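PDB 1R6V: fervidolysin from Fervidobacterium pennivorans, which degrades keratin into peptides as a calcium-binding, subtilisin-like serine protease, allowing its bacterium to grow on native feathers. Local coordinates for residues 632-637 against 645-650; 562-567 against 619-624; 157-162 against 227-232; 261-266 against 290-295; 32-37 against 90-95. The protein carries 1 engineered substitution. One frame throughout, in Å; residues are numbered along the deposited sequence.

Contact 1: residues 632-637 against 645-650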
# COMPACT_ATOMS: atom_id res chain seq x y z
N ILE A 632 -13.55 -0.04 33.03
CA ILE A 632 -14.11 1.07 32.28
C ILE A 632 -15.53 1.37 32.78
O ILE A 632 -16.40 0.51 32.73
CB ILE A 632 -14.23 0.74 30.79
CG1 ILE A 632 -12.86 0.31 30.25
CG2 ILE A 632 -14.75 1.95 30.03
CD1 ILE A 632 -12.87 -0.11 28.79
N PRO A 633 -15.76 2.59 33.28
CA PRO A 633 -17.09 2.96 33.77
C PRO A 633 -18.07 3.09 32.59
O PRO A 633 -17.70 3.59 31.52
CB PRO A 633 -16.84 4.29 34.47
CG PRO A 633 -15.73 4.90 33.64
CD PRO A 633 -14.81 3.71 33.42
N VAL A 634 -19.30 2.64 32.78
CA VAL A 634 -20.32 2.74 31.74
C VAL A 634 -21.62 3.21 32.38
O VAL A 634 -21.83 3.01 33.57
CB VAL A 634 -20.60 1.38 31.03
CG1 VAL A 634 -19.33 0.90 30.31
CG2 VAL A 634 -21.08 0.34 32.03
N TYR A 635 -22.47 3.85 31.60
CA TYR A 635 -23.74 4.31 32.12
C TYR A 635 -24.70 4.55 30.97
O TYR A 635 -24.31 4.53 29.80
CB TYR A 635 -23.56 5.59 32.95
CG TYR A 635 -23.20 6.82 32.14
CD1 TYR A 635 -24.17 7.76 31.79
CD2 TYR A 635 -21.89 7.02 31.70
CE1 TYR A 635 -23.84 8.87 31.02
CE2 TYR A 635 -21.56 8.12 30.93
CZ TYR A 635 -22.54 9.03 30.59
OH TYR A 635 -22.18 10.11 29.81
N GLY A 636 -25.95 4.77 31.32
CA GLY A 636 -26.97 5.04 30.33
C GLY A 636 -28.16 5.57 31.10
O GLY A 636 -28.17 5.53 32.32
N VAL A 637 -29.16 6.06 30.39
CA VAL A 637 -30.33 6.59 31.06
C VAL A 637 -31.57 5.92 30.48
O VAL A 637 -31.74 5.89 29.27
CB VAL A 637 -30.45 8.11 30.84
CG1 VAL A 637 -31.70 8.64 31.53
CG2 VAL A 637 -29.19 8.82 31.39
N THR A 645 -32.93 0.73 27.23
CA THR A 645 -31.91 1.71 26.94
C THR A 645 -30.58 0.99 26.74
O THR A 645 -30.47 -0.20 27.03
CB THR A 645 -31.78 2.78 28.05
OG1 THR A 645 -30.94 3.83 27.57
CG2 THR A 645 -31.18 2.19 29.33
N ILE A 646 -29.60 1.72 26.23
CA ILE A 646 -28.26 1.17 25.99
C ILE A 646 -27.30 1.76 27.02
O ILE A 646 -27.44 2.92 27.41
CB ILE A 646 -27.75 1.54 24.56
CG1 ILE A 646 -28.68 0.95 23.50
CG2 ILE A 646 -26.34 0.99 24.35
CD1 ILE A 646 -29.92 1.75 23.28
N ILE A 647 -26.33 0.97 27.45
CA ILE A 647 -25.36 1.41 28.45
C ILE A 647 -23.94 1.27 27.93
O ILE A 647 -23.56 0.19 27.50
CB ILE A 647 -25.43 0.51 29.71
CG1 ILE A 647 -26.86 0.43 30.24
CG2 ILE A 647 -24.47 1.04 30.77
CD1 ILE A 647 -27.38 1.72 30.80
N ASP A 648 -23.15 2.33 27.99
CA ASP A 648 -21.77 2.22 27.54
C ASP A 648 -20.90 3.34 28.12
O ASP A 648 -21.39 4.15 28.92
CB ASP A 648 -21.69 2.18 26.00
CG ASP A 648 -22.26 3.42 25.36
OD1 ASP A 648 -21.95 4.53 25.84
OD2 ASP A 648 -23.00 3.28 24.35
N ASP A 649 -19.63 3.40 27.74
CA ASP A 649 -18.76 4.42 28.30
C ASP A 649 -19.04 5.83 27.82
O ASP A 649 -18.41 6.79 28.27
CB ASP A 649 -17.26 4.07 28.12
CG ASP A 649 -16.94 3.45 26.76
OD1 ASP A 649 -17.86 3.00 26.05
OD2 ASP A 649 -15.73 3.38 26.43
N PHE A 650 -20.01 5.97 26.93
CA PHE A 650 -20.38 7.28 26.42
C PHE A 650 -21.83 7.59 26.77
O PHE A 650 -22.44 8.47 26.16
CB PHE A 650 -20.18 7.34 24.91
CG PHE A 650 -18.75 7.17 24.49
CD1 PHE A 650 -18.21 5.89 24.31
CD2 PHE A 650 -17.94 8.28 24.31
CE1 PHE A 650 -16.88 5.73 23.95
CE2 PHE A 650 -16.62 8.14 23.95
CZ PHE A 650 -16.08 6.86 23.77
O HOH W 1 -16.86 6.39 30.75
O HOH W 2 -28.59 5.57 27.71
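In the second beta-sandwich domain, where the chain turns from strand 630-638 of one sheet into strand 644-647 of another, Tyr635 and Asp648 form a single antiparallel hydrogen-bonded bridge. The strand segments run at 165° to each other. Tyr635 N donates to Asp648 O at 2.9 Å with an N-H...O angle of 166°, and Asp648 N returns the bond to Tyr635 O at 3.1 Å. In both, the donor stands well above the acceptor's carbonyl plane. Further along, Thr645 supplies a side-chain link: with OG1 anti to its backbone N (chi1 -169°), it donates to Val637 O at 2.8 Å. A water accepts from Val637 N and donates to Thr645 OG1 and Ile646 O.

Apolar contact comes from Ile647, which lays its two branches against strand 630-638. CG2 lies 3.7 Å from Val634 CG2, the two side chains crossing at about a right angle, and CD1 rests 3.4 Å from Gly636 CA, in the place a side chain on that glycine would need. Beyond the bridge Asp649 CB approaches Pro633 O to 3.5 Å, while its OD2 makes a salt bridge with Arg529. A second water donates to both Pro633 O and Asp649 O. Asp648 OD1 accepts from Phe650 N at 2.7 Å, an Asx turn, and also from Gly652 N; OD2 accepts from Leu653 N.

The chemistry is therefore mixed: one backbone bridge, extended by a threonine hydroxyl and two waters, with the polar partners of both carboxylates outside segment 632-637. The amide bonds to Asp648 and the arginine beside Asp649 would be expected to stabilise the negative charges.

Contact 2: residues 562-567 against 619-624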
# COMPACT_ATOMS: atom_id res chain seq x y z
N PHE A 562 -23.22 -4.15 37.16
CA PHE A 562 -23.97 -2.91 37.35
C PHE A 562 -24.22 -2.71 38.84
O PHE A 562 -24.49 -3.67 39.55
CB PHE A 562 -25.30 -2.94 36.62
CG PHE A 562 -25.17 -3.24 35.16
CD1 PHE A 562 -25.23 -4.55 34.71
CD2 PHE A 562 -24.98 -2.22 34.24
CE1 PHE A 562 -25.11 -4.86 33.35
CE2 PHE A 562 -24.85 -2.50 32.88
CZ PHE A 562 -24.92 -3.83 32.44
N SER A 563 -24.16 -1.46 39.28
CA SER A 563 -24.32 -1.10 40.69
C SER A 563 -25.65 -0.44 41.06
O SER A 563 -25.97 -0.30 42.25
CB SER A 563 -23.20 -0.14 41.07
OG SER A 563 -23.26 1.01 40.24
N THR A 564 -26.42 -0.04 40.06
CA THR A 564 -27.69 0.65 40.28
C THR A 564 -28.81 -0.25 40.79
O THR A 564 -28.93 -1.40 40.38
CB THR A 564 -28.16 1.34 38.98
OG1 THR A 564 -27.08 2.12 38.44
CG2 THR A 564 -29.35 2.25 39.25
N ASN A 565 -29.63 0.27 41.71
CA ASN A 565 -30.75 -0.50 42.22
C ASN A 565 -31.94 -0.30 41.27
O ASN A 565 -32.42 0.82 41.11
CB ASN A 565 -31.12 -0.02 43.63
CG ASN A 565 -32.46 -0.54 44.09
OD1 ASN A 565 -32.85 -1.67 43.77
ND2 ASN A 565 -33.18 0.27 44.86
N LEU A 566 -32.41 -1.38 40.65
CA LEU A 566 -33.53 -1.29 39.72
C LEU A 566 -34.76 -2.03 40.25
O LEU A 566 -35.57 -2.53 39.47
CB LEU A 566 -33.14 -1.89 38.36
CG LEU A 566 -31.94 -1.26 37.64
CD1 LEU A 566 -31.72 -1.95 36.29
CD2 LEU A 566 -32.21 0.21 37.42
N SER A 567 -34.89 -2.08 41.57
CA SER A 567 -36.02 -2.77 42.20
C SER A 567 -37.36 -2.14 41.85
O SER A 567 -38.40 -2.78 41.95
CB SER A 567 -35.84 -2.79 43.72
OG SER A 567 -35.83 -1.47 44.24
N ILE A 619 -34.13 7.10 34.96
CA ILE A 619 -33.26 6.41 35.88
C ILE A 619 -31.92 6.17 35.21
O ILE A 619 -31.86 5.61 34.11
CB ILE A 619 -33.87 5.07 36.37
CG1 ILE A 619 -32.94 4.41 37.38
CG2 ILE A 619 -34.11 4.13 35.20
CD1 ILE A 619 -33.61 3.28 38.15
N THR A 620 -30.86 6.65 35.84
CA THR A 620 -29.52 6.46 35.31
C THR A 620 -29.00 5.13 35.82
O THR A 620 -29.06 4.85 37.02
CB THR A 620 -28.57 7.58 35.75
OG1 THR A 620 -28.96 8.80 35.12
CG2 THR A 620 -27.13 7.25 35.36
N ILE A 621 -28.52 4.29 34.91
CA ILE A 621 -28.00 2.98 35.29
C ILE A 621 -26.49 3.03 35.10
O ILE A 621 -26.02 3.47 34.05
CB ILE A 621 -28.63 1.90 34.41
CG1 ILE A 621 -30.16 2.01 34.50
CG2 ILE A 621 -28.14 0.53 34.82
CD1 ILE A 621 -30.92 1.10 33.56
N GLN A 622 -25.74 2.61 36.11
CA GLN A 622 -24.28 2.67 36.02
C GLN A 622 -23.64 1.31 36.27
O GLN A 622 -24.21 0.46 36.95
CB GLN A 622 -23.75 3.68 37.05
CG GLN A 622 -24.12 5.13 36.76
CD GLN A 622 -23.76 6.06 37.90
OE1 GLN A 622 -24.45 6.12 38.91
NE2 GLN A 622 -22.66 6.78 37.74
N GLY A 623 -22.45 1.10 35.73
CA GLY A 623 -21.78 -0.17 35.94
C GLY A 623 -20.30 -0.06 35.63
O GLY A 623 -19.79 1.04 35.39
N THR A 624 -19.62 -1.19 35.64
CA THR A 624 -18.20 -1.22 35.34
C THR A 624 -17.96 -2.36 34.35
O THR A 624 -18.43 -3.47 34.55
CB THR A 624 -17.36 -1.47 36.63
OG1 THR A 624 -17.62 -0.41 37.57
CG2 THR A 624 -15.87 -1.52 36.32
O HOH W 3 -26.46 4.16 40.10
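Phe562 pairs with Gly623 as an antiparallel non-hydrogen-bonded pair at the end of strand 558-562, in a four-stranded sheet of the second beta-sandwich domain. Their CA atoms lie 3.8 Å apart. The bare glycine is the hollow that receives the ring: Phe562 CD2 sits 4.2 Å from Gly623 CA, where a CB on Gly623 would collide with it. On the interior side, the ring meets Phe574 edge to face.

Past Phe562 the chain leaves the regular strand but stays against strand 619-627. Ser563 N still donates to Gln622 O at 3.0 Å. Leu566 then provides an apolar bump. Its CD2 enters the notch between Ile619 and Ile621, pressing on Ile619 CD1 at 3.5 Å, closer than usual van der Waals contact, and lying 4.0 Å from Ile621 CG1. Leu566 and Ile621 also meet Ile609 of strand 604-610, so the knob belongs to the packing between the sheets.

Between these apolar contacts Thr564 takes over the polar pairing. Its CG2 lies against Thr620 O, and OG1, anti to the carbonyl carbon (chi1 -50°), accepts from Gln622 N at 2.7 Å. A water 2.7 Å from Thr564 OG1 donates to Gln622 OE1 at 3.0 Å.

Contact 3: residues 157-162 against 227-232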
# COMPACT_ATOMS: atom_id res chain seq x y z
N ILE A 157 8.61 -6.31 -22.15
CA ILE A 157 7.87 -5.05 -22.10
C ILE A 157 8.02 -4.46 -20.70
O ILE A 157 7.73 -5.11 -19.70
CB ILE A 157 6.36 -5.27 -22.39
CG1 ILE A 157 6.17 -5.66 -23.86
CG2 ILE A 157 5.55 -3.99 -22.11
CD1 ILE A 157 4.76 -6.14 -24.19
N VAL A 158 8.49 -3.21 -20.63
CA VAL A 158 8.69 -2.53 -19.35
C VAL A 158 7.69 -1.39 -19.22
O VAL A 158 7.66 -0.49 -20.08
CB VAL A 158 10.09 -1.87 -19.30
CG1 VAL A 158 10.26 -1.06 -18.02
CG2 VAL A 158 11.18 -2.92 -19.43
N ALA A 159 6.89 -1.41 -18.16
CA ALA A 159 5.93 -0.33 -17.95
C ALA A 159 6.59 0.77 -17.14
O ALA A 159 7.12 0.52 -16.06
CB ALA A 159 4.68 -0.82 -17.23
N VAL A 160 6.56 1.98 -17.69
CA VAL A 160 7.11 3.14 -17.00
C VAL A 160 5.86 3.85 -16.45
O VAL A 160 5.14 4.53 -17.18
CB VAL A 160 7.94 4.02 -17.97
CG1 VAL A 160 8.22 5.40 -17.34
CG2 VAL A 160 9.28 3.32 -18.27
N VAL A 161 5.63 3.68 -15.15
CA VAL A 161 4.46 4.20 -14.43
C VAL A 161 4.95 5.51 -13.87
O VAL A 161 5.57 5.56 -12.81
CB VAL A 161 4.05 3.19 -13.37
CG1 VAL A 161 2.72 3.61 -12.74
CG2 VAL A 161 3.93 1.80 -14.05
N ASP A 162 4.61 6.58 -14.58
CA ASP A 162 5.22 7.87 -14.29
C ASP A 162 4.40 9.02 -14.92
O ASP A 162 3.16 8.96 -15.01
CB ASP A 162 6.61 7.77 -14.93
CG ASP A 162 7.65 8.58 -14.24
OD1 ASP A 162 7.62 9.82 -14.36
OD2 ASP A 162 8.51 7.95 -13.57
N MET A 227 6.46 0.74 -22.21
CA MET A 227 5.00 0.90 -22.21
C MET A 227 4.69 2.03 -21.22
O MET A 227 4.79 1.85 -20.02
CB MET A 227 4.32 -0.40 -21.76
CG MET A 227 2.80 -0.28 -21.49
SD MET A 227 2.13 -1.85 -20.78
CE MET A 227 1.79 -2.79 -22.37
N PRO A 228 4.33 3.21 -21.73
CA PRO A 228 4.02 4.31 -20.81
C PRO A 228 2.64 4.21 -20.15
O PRO A 228 1.64 3.93 -20.82
CB PRO A 228 4.15 5.56 -21.69
CG PRO A 228 3.96 5.05 -23.07
CD PRO A 228 4.57 3.69 -23.10
N ILE A 229 2.61 4.40 -18.84
CA ILE A 229 1.37 4.40 -18.05
C ILE A 229 1.41 5.75 -17.36
O ILE A 229 2.27 6.01 -16.51
CB ILE A 229 1.32 3.26 -17.00
CG1 ILE A 229 1.50 1.89 -17.67
CG2 ILE A 229 -0.01 3.35 -16.22
CD1 ILE A 229 0.33 1.42 -18.60
N VAL A 230 0.47 6.63 -17.71
CA VAL A 230 0.48 7.96 -17.15
C VAL A 230 -0.26 8.07 -15.83
O VAL A 230 -1.49 8.02 -15.80
CB VAL A 230 -0.14 8.97 -18.17
CG1 VAL A 230 -0.07 10.40 -17.63
CG2 VAL A 230 0.61 8.86 -19.49
N ILE A 231 0.48 8.19 -14.73
CA ILE A 231 -0.17 8.34 -13.45
C ILE A 231 0.02 9.72 -12.82
O ILE A 231 -0.61 10.03 -11.80
CB ILE A 231 0.22 7.20 -12.46
CG1 ILE A 231 1.71 7.23 -12.11
CG2 ILE A 231 -0.18 5.87 -13.08
CD1 ILE A 231 2.00 6.61 -10.72
N PHE A 232 0.91 10.53 -13.43
CA PHE A 232 1.09 11.92 -13.06
C PHE A 232 0.81 12.60 -14.39
O PHE A 232 1.62 12.61 -15.30
CB PHE A 232 2.49 12.23 -12.53
CG PHE A 232 2.63 11.86 -11.10
CD1 PHE A 232 3.04 10.58 -10.74
CD2 PHE A 232 2.22 12.74 -10.09
CE1 PHE A 232 3.04 10.17 -9.41
CE2 PHE A 232 2.22 12.34 -8.75
CZ PHE A 232 2.63 11.05 -8.41
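Asp162 and Ile231 meet at the C-terminal end of a parallel strand pair, 157-162 beside 225-230, whose segments diverge by only 23°. Backbone hydrogen bonds alternate along it. Met227 N donates to Val158 O at 2.7 Å, Val160 N to Met227 O, Ile229 N to Val160 O, and Asp162 N to Ile229 O. At the end Asp162 O is gripped twice: Ile231 N approaches it nearly along the C=O axis at 2.8 Å, while Phe232 N stands above the carbonyl plane at 3.2 Å. This fork should hold the carbonyl of Asp162 in place as segment 227-232 leaves the strand.

Apolar contacts gather on and beside the face that carries Ala159 and Val161. Ile157 CG2 touches Met227 CB at 3.8 Å, and Ala159 CB lies 4.2 Å from Ile229 CG1. In Ile231, CG1 stands between the backbone N and the carbonyl carbon (chi1 64°), and both CG2 and CD1 reach 3.7 Å from Val161 CG1. An alanine at Ile231 would probably leave Val161 CG1 without this cover and open a gap beneath helix 246-258, which Ile231 meets through Val249.

On the other face, Val160 and Asp162 pack on helix 200-209. Asp162 is assigned to the charge relay and touches the engineered Ala200, which occupies the position of the relay's histidine; Ser381 completes the assignment. A charge-relay aspartate at the end of a central parallel strand is characteristic of the subtilisin fold.

Contact 4: residues 261-266 against 290-295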
# COMPACT_ATOMS: atom_id res chain seq x y z
N ALA A 261 3.21 -6.33 -19.75
CA ALA A 261 4.41 -5.81 -19.08
C ALA A 261 4.95 -6.88 -18.13
O ALA A 261 4.18 -7.53 -17.42
CB ALA A 261 4.07 -4.53 -18.29
N LYS A 262 6.27 -7.10 -18.13
CA LYS A 262 6.86 -8.08 -17.23
C LYS A 262 7.62 -7.44 -16.07
O LYS A 262 8.00 -8.10 -15.11
CB LYS A 262 7.78 -9.04 -17.99
CG LYS A 262 7.04 -9.94 -18.96
CD LYS A 262 5.90 -10.66 -18.29
CE LYS A 262 5.05 -11.41 -19.31
NZ LYS A 262 3.85 -12.01 -18.66
N VAL A 263 7.86 -6.13 -16.17
CA VAL A 263 8.50 -5.41 -15.08
C VAL A 263 7.98 -3.97 -15.17
O VAL A 263 7.69 -3.48 -16.27
CB VAL A 263 10.06 -5.46 -15.15
CG1 VAL A 263 10.55 -4.96 -16.51
CG2 VAL A 263 10.66 -4.63 -14.02
N MET A 264 7.79 -3.32 -14.02
CA MET A 264 7.32 -1.92 -13.98
C MET A 264 8.26 -1.10 -13.13
O MET A 264 8.79 -1.58 -12.14
CB MET A 264 5.93 -1.82 -13.33
CG MET A 264 4.87 -2.73 -13.99
SD MET A 264 3.14 -2.14 -13.66
CE MET A 264 2.23 -3.71 -13.95
N ASN A 265 8.43 0.17 -13.52
CA ASN A 265 9.30 1.08 -12.79
C ASN A 265 8.41 2.13 -12.10
O ASN A 265 7.58 2.74 -12.76
CB ASN A 265 10.27 1.77 -13.76
CG ASN A 265 11.23 2.71 -13.05
OD1 ASN A 265 10.93 3.90 -12.85
ND2 ASN A 265 12.37 2.17 -12.62
N HIS A 266 8.57 2.28 -10.79
CA HIS A 266 7.78 3.23 -9.99
C HIS A 266 8.66 4.15 -9.14
O HIS A 266 9.51 3.66 -8.40
CB HIS A 266 6.89 2.51 -8.97
CG HIS A 266 5.92 1.54 -9.57
ND1 HIS A 266 4.64 1.89 -9.95
CD2 HIS A 266 6.05 0.22 -9.85
CE1 HIS A 266 4.03 0.82 -10.44
NE2 HIS A 266 4.87 -0.20 -10.39
N VAL A 290 7.47 -8.09 -12.18
CA VAL A 290 8.40 -7.58 -11.18
C VAL A 290 8.10 -6.11 -10.98
O VAL A 290 7.88 -5.39 -11.96
CB VAL A 290 9.87 -7.75 -11.66
CG1 VAL A 290 10.85 -7.07 -10.69
CG2 VAL A 290 10.17 -9.24 -11.75
N MET A 291 8.06 -5.66 -9.73
CA MET A 291 7.75 -4.27 -9.43
C MET A 291 8.95 -3.61 -8.75
O MET A 291 9.26 -3.94 -7.62
CB MET A 291 6.51 -4.21 -8.52
CG MET A 291 5.23 -4.78 -9.18
SD MET A 291 4.51 -3.90 -10.63
CE MET A 291 2.96 -3.17 -9.88
N VAL A 292 9.59 -2.69 -9.47
CA VAL A 292 10.77 -1.95 -9.00
C VAL A 292 10.26 -0.59 -8.51
O VAL A 292 9.56 0.12 -9.24
CB VAL A 292 11.80 -1.76 -10.15
CG1 VAL A 292 13.01 -0.97 -9.65
CG2 VAL A 292 12.25 -3.15 -10.68
N VAL A 293 10.59 -0.24 -7.27
CA VAL A 293 10.14 1.02 -6.69
C VAL A 293 11.30 1.76 -6.07
O VAL A 293 12.12 1.17 -5.35
CB VAL A 293 9.08 0.78 -5.59
CG1 VAL A 293 8.54 2.12 -5.06
CG2 VAL A 293 7.97 -0.08 -6.13
N SER A 294 11.39 3.05 -6.33
CA SER A 294 12.50 3.79 -5.75
C SER A 294 12.27 3.98 -4.24
O SER A 294 11.13 4.08 -3.77
CB SER A 294 12.62 5.15 -6.43
OG SER A 294 11.54 5.95 -6.00
N ALA A 295 13.37 3.98 -3.49
CA ALA A 295 13.32 4.20 -2.05
C ALA A 295 12.91 5.67 -1.86
O ALA A 295 12.96 6.45 -2.80
CB ALA A 295 14.72 3.98 -1.44
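Met291 brings its sulfur to the edge of the His266 ring, while its CE, set obliquely to the ring, is 3.6 Å from His266 NE2. SD lies 4.8 Å from the ring centroid, 81° off the normal: an edge-on Met-aromatic contact. The same sulfur touches Met264 CG at 3.6 Å; these two methionines lie side by side and point the same way. Met291 gets there by bends at chi2 and chi3 (-67° and -108°). Val292 O lies in the ring plane at another edge, 3.6 Å from His266 CD2, and also accepts from His266 N at 2.8 Å. On the other side of the sheet, which carries Val263 and Val292, Val263 CG2 meets Val292 CG2 at 4.0 Å.

The backbone ladder sets this register. Val290 N donates to Lys262 O, Met264 N to Val290 O, Val292 N to Met264 O, and Ser294 N to His266 O at 2.9 Å.

Farther out, His266 ND1 is hydrogen-bonded to Trp268 NE1, and the ring also meets Phe281. An alanine at His266 would probably leave Trp268 NE1 without its mate and Met291 CE freer to turn.

Strands 263-269 and 290-294 are joined through helix 275-286 in a beta-alpha-beta unit. That helix and helix 246-258 cover the methionine face, while Asn265, bonded to Thr388, and Val292 face helix 380-397. Strand 157-162 pairs beside 263-269, and strand 314-322 beside 290-294.

Contact 5: residues 32-37 against 90-95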
# COMPACT_ATOMS: atom_id res chain seq x y z
N GLY A 32 -13.99 13.82 -1.70
CA GLY A 32 -15.07 13.54 -2.63
C GLY A 32 -15.14 12.24 -3.40
O GLY A 32 -15.91 12.15 -4.36
N LYS A 33 -14.38 11.24 -3.00
CA LYS A 33 -14.39 9.96 -3.70
C LYS A 33 -14.02 8.82 -2.76
O LYS A 33 -13.21 9.01 -1.85
CB LYS A 33 -13.37 9.99 -4.85
CG LYS A 33 -13.17 8.64 -5.53
CD LYS A 33 -11.99 8.66 -6.50
CE LYS A 33 -12.33 9.37 -7.79
NZ LYS A 33 -11.23 9.16 -8.79
N ILE A 34 -14.64 7.67 -2.97
CA ILE A 34 -14.31 6.48 -2.18
C ILE A 34 -14.03 5.30 -3.09
O ILE A 34 -14.58 5.19 -4.19
CB ILE A 34 -15.43 6.07 -1.19
CG1 ILE A 34 -16.77 5.89 -1.91
CG2 ILE A 34 -15.53 7.09 -0.07
CD1 ILE A 34 -17.90 5.34 -0.95
N LEU A 35 -13.12 4.43 -2.65
CA LEU A 35 -12.78 3.23 -3.42
C LEU A 35 -13.38 2.09 -2.64
O LEU A 35 -13.14 1.96 -1.44
CB LEU A 35 -11.25 3.04 -3.51
CG LEU A 35 -10.40 4.23 -3.97
CD1 LEU A 35 -9.08 3.71 -4.51
CD2 LEU A 35 -11.10 5.06 -5.00
N VAL A 36 -14.17 1.26 -3.31
CA VAL A 36 -14.83 0.15 -2.64
C VAL A 36 -14.34 -1.20 -3.15
O VAL A 36 -14.48 -1.52 -4.32
CB VAL A 36 -16.38 0.22 -2.83
CG1 VAL A 36 -17.06 -0.94 -2.11
CG2 VAL A 36 -16.90 1.58 -2.28
N GLY A 37 -13.74 -1.97 -2.24
CA GLY A 37 -13.27 -3.30 -2.56
C GLY A 37 -14.43 -4.18 -2.17
O GLY A 37 -14.90 -4.13 -1.03
N ARG A 90 -15.49 -5.77 1.01
CA ARG A 90 -14.21 -6.00 1.67
C ARG A 90 -13.71 -4.76 2.41
O ARG A 90 -13.26 -4.84 3.56
CB ARG A 90 -13.15 -6.47 0.66
CG ARG A 90 -13.21 -7.97 0.34
CD ARG A 90 -12.11 -8.38 -0.64
NE ARG A 90 -12.37 -7.77 -1.94
CZ ARG A 90 -11.53 -6.99 -2.61
NH1 ARG A 90 -10.32 -6.72 -2.13
NH2 ARG A 90 -11.92 -6.47 -3.76
N TYR A 91 -13.79 -3.60 1.77
CA TYR A 91 -13.34 -2.37 2.41
C TYR A 91 -13.83 -1.15 1.67
O TYR A 91 -14.29 -1.25 0.52
CB TYR A 91 -11.81 -2.32 2.49
CG TYR A 91 -11.14 -2.30 1.12
CD1 TYR A 91 -11.10 -1.13 0.35
CD2 TYR A 91 -10.62 -3.47 0.57
CE1 TYR A 91 -10.56 -1.14 -0.95
CE2 TYR A 91 -10.08 -3.49 -0.73
CZ TYR A 91 -10.06 -2.33 -1.48
OH TYR A 91 -9.53 -2.35 -2.75
N VAL A 92 -13.74 -0.00 2.33
CA VAL A 92 -14.11 1.28 1.75
C VAL A 92 -12.99 2.20 2.18
O VAL A 92 -12.75 2.34 3.37
CB VAL A 92 -15.42 1.83 2.31
CG1 VAL A 92 -15.74 3.17 1.63
CG2 VAL A 92 -16.55 0.84 2.07
N GLU A 93 -12.30 2.83 1.23
CA GLU A 93 -11.19 3.72 1.61
C GLU A 93 -11.10 4.90 0.64
O GLU A 93 -11.68 4.86 -0.43
CB GLU A 93 -9.88 2.92 1.54
CG GLU A 93 -9.55 2.45 0.13
CD GLU A 93 -8.32 1.57 0.05
OE1 GLU A 93 -7.99 1.13 -1.07
OE2 GLU A 93 -7.67 1.31 1.09
N PRO A 94 -10.38 5.96 1.02
CA PRO A 94 -10.26 7.09 0.09
C PRO A 94 -9.06 6.80 -0.84
O PRO A 94 -8.38 5.78 -0.68
CB PRO A 94 -9.95 8.26 1.01
CG PRO A 94 -9.08 7.62 2.04
CD PRO A 94 -9.81 6.31 2.34
N SER A 95 -8.83 7.67 -1.81
CA SER A 95 -7.65 7.56 -2.65
C SER A 95 -6.71 8.46 -1.86
O SER A 95 -7.07 9.60 -1.53
CB SER A 95 -7.88 8.16 -4.04
OG SER A 95 -6.65 8.33 -4.73
O HOH W 4 -10.62 9.79 -2.19
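Gly37 faces both Arg90 and Tyr91 across an antiparallel strand pair, forming a classic beta bulge in the propeptide sheet. Gly37 O accepts from Arg90 N at 2.7 Å and from Tyr91 N at 3.1 Å, both donors coming from the same face of its carbonyl plane; Gly37 N donates to Tyr91 O.

Two flat groups close on the glycine. Tyr91 CG stands between the backbone N and the carbonyl carbon (chi1 62°), and the ring folds back over Gly37, whose CA is 3.7 Å from the ring centroid and 19° off its normal, a CH-pi contact. The Arg90 chain bends at chi3 (-68°) and lays one face of its guanidinium on the same CA, with NH2 at 3.6 Å. Its NE and NH2 are held by Tyr38 O and Ile62 O, which should fix the rotation of the group. A CB on Gly37 would collide with Tyr91.

Regular pairing follows at Leu35 and Glu93, where Leu35 N donates to Glu93 O at 2.7 Å. Glu93 is extended beyond CG; its carboxylate bonds to Thr276 OG1 and Tyr275 N. Across the opposite face Ile34 CD1 touches Val92 CG1 at 4.0 Å. Where the strands part, a water accepts from Ser95 N and donates to Lys33 O.

Ile34 and Val92 lie under helix 74-81 of the propeptide. The other face looks to the protease: Leu35 and Ser95 meet the start of helix 246-258, Lys33 makes a salt bridge with Asp247, and Tyr91 and Glu93 reach the start of helix 275-286.

Overall arrangement
From the N terminus, contact 5 closes first, joining the propeptide's strands 33-38 and 89-93. Contact 3 then spans 157-162 to 227-232, and contact 4 closes the shorter beta-alpha-beta loop from 261-266 to 290-295. Contact 2 closes a 51-residue excursion in the second beta-sandwich domain, bringing the chain after strand 558-562 against strand 619-627. Contact 1 closes a seven-residue connection and links that domain's two sheets. All five are in series, so none nests or crosses. Contacts 3 and 4 share the catalytic sheet through Ala159 and Asn265. Contacts 1 and 2 meet where strands 630-638 and 619-627 pair. Contact 5 comes within about 9 Å of contact 3 between nearest atoms.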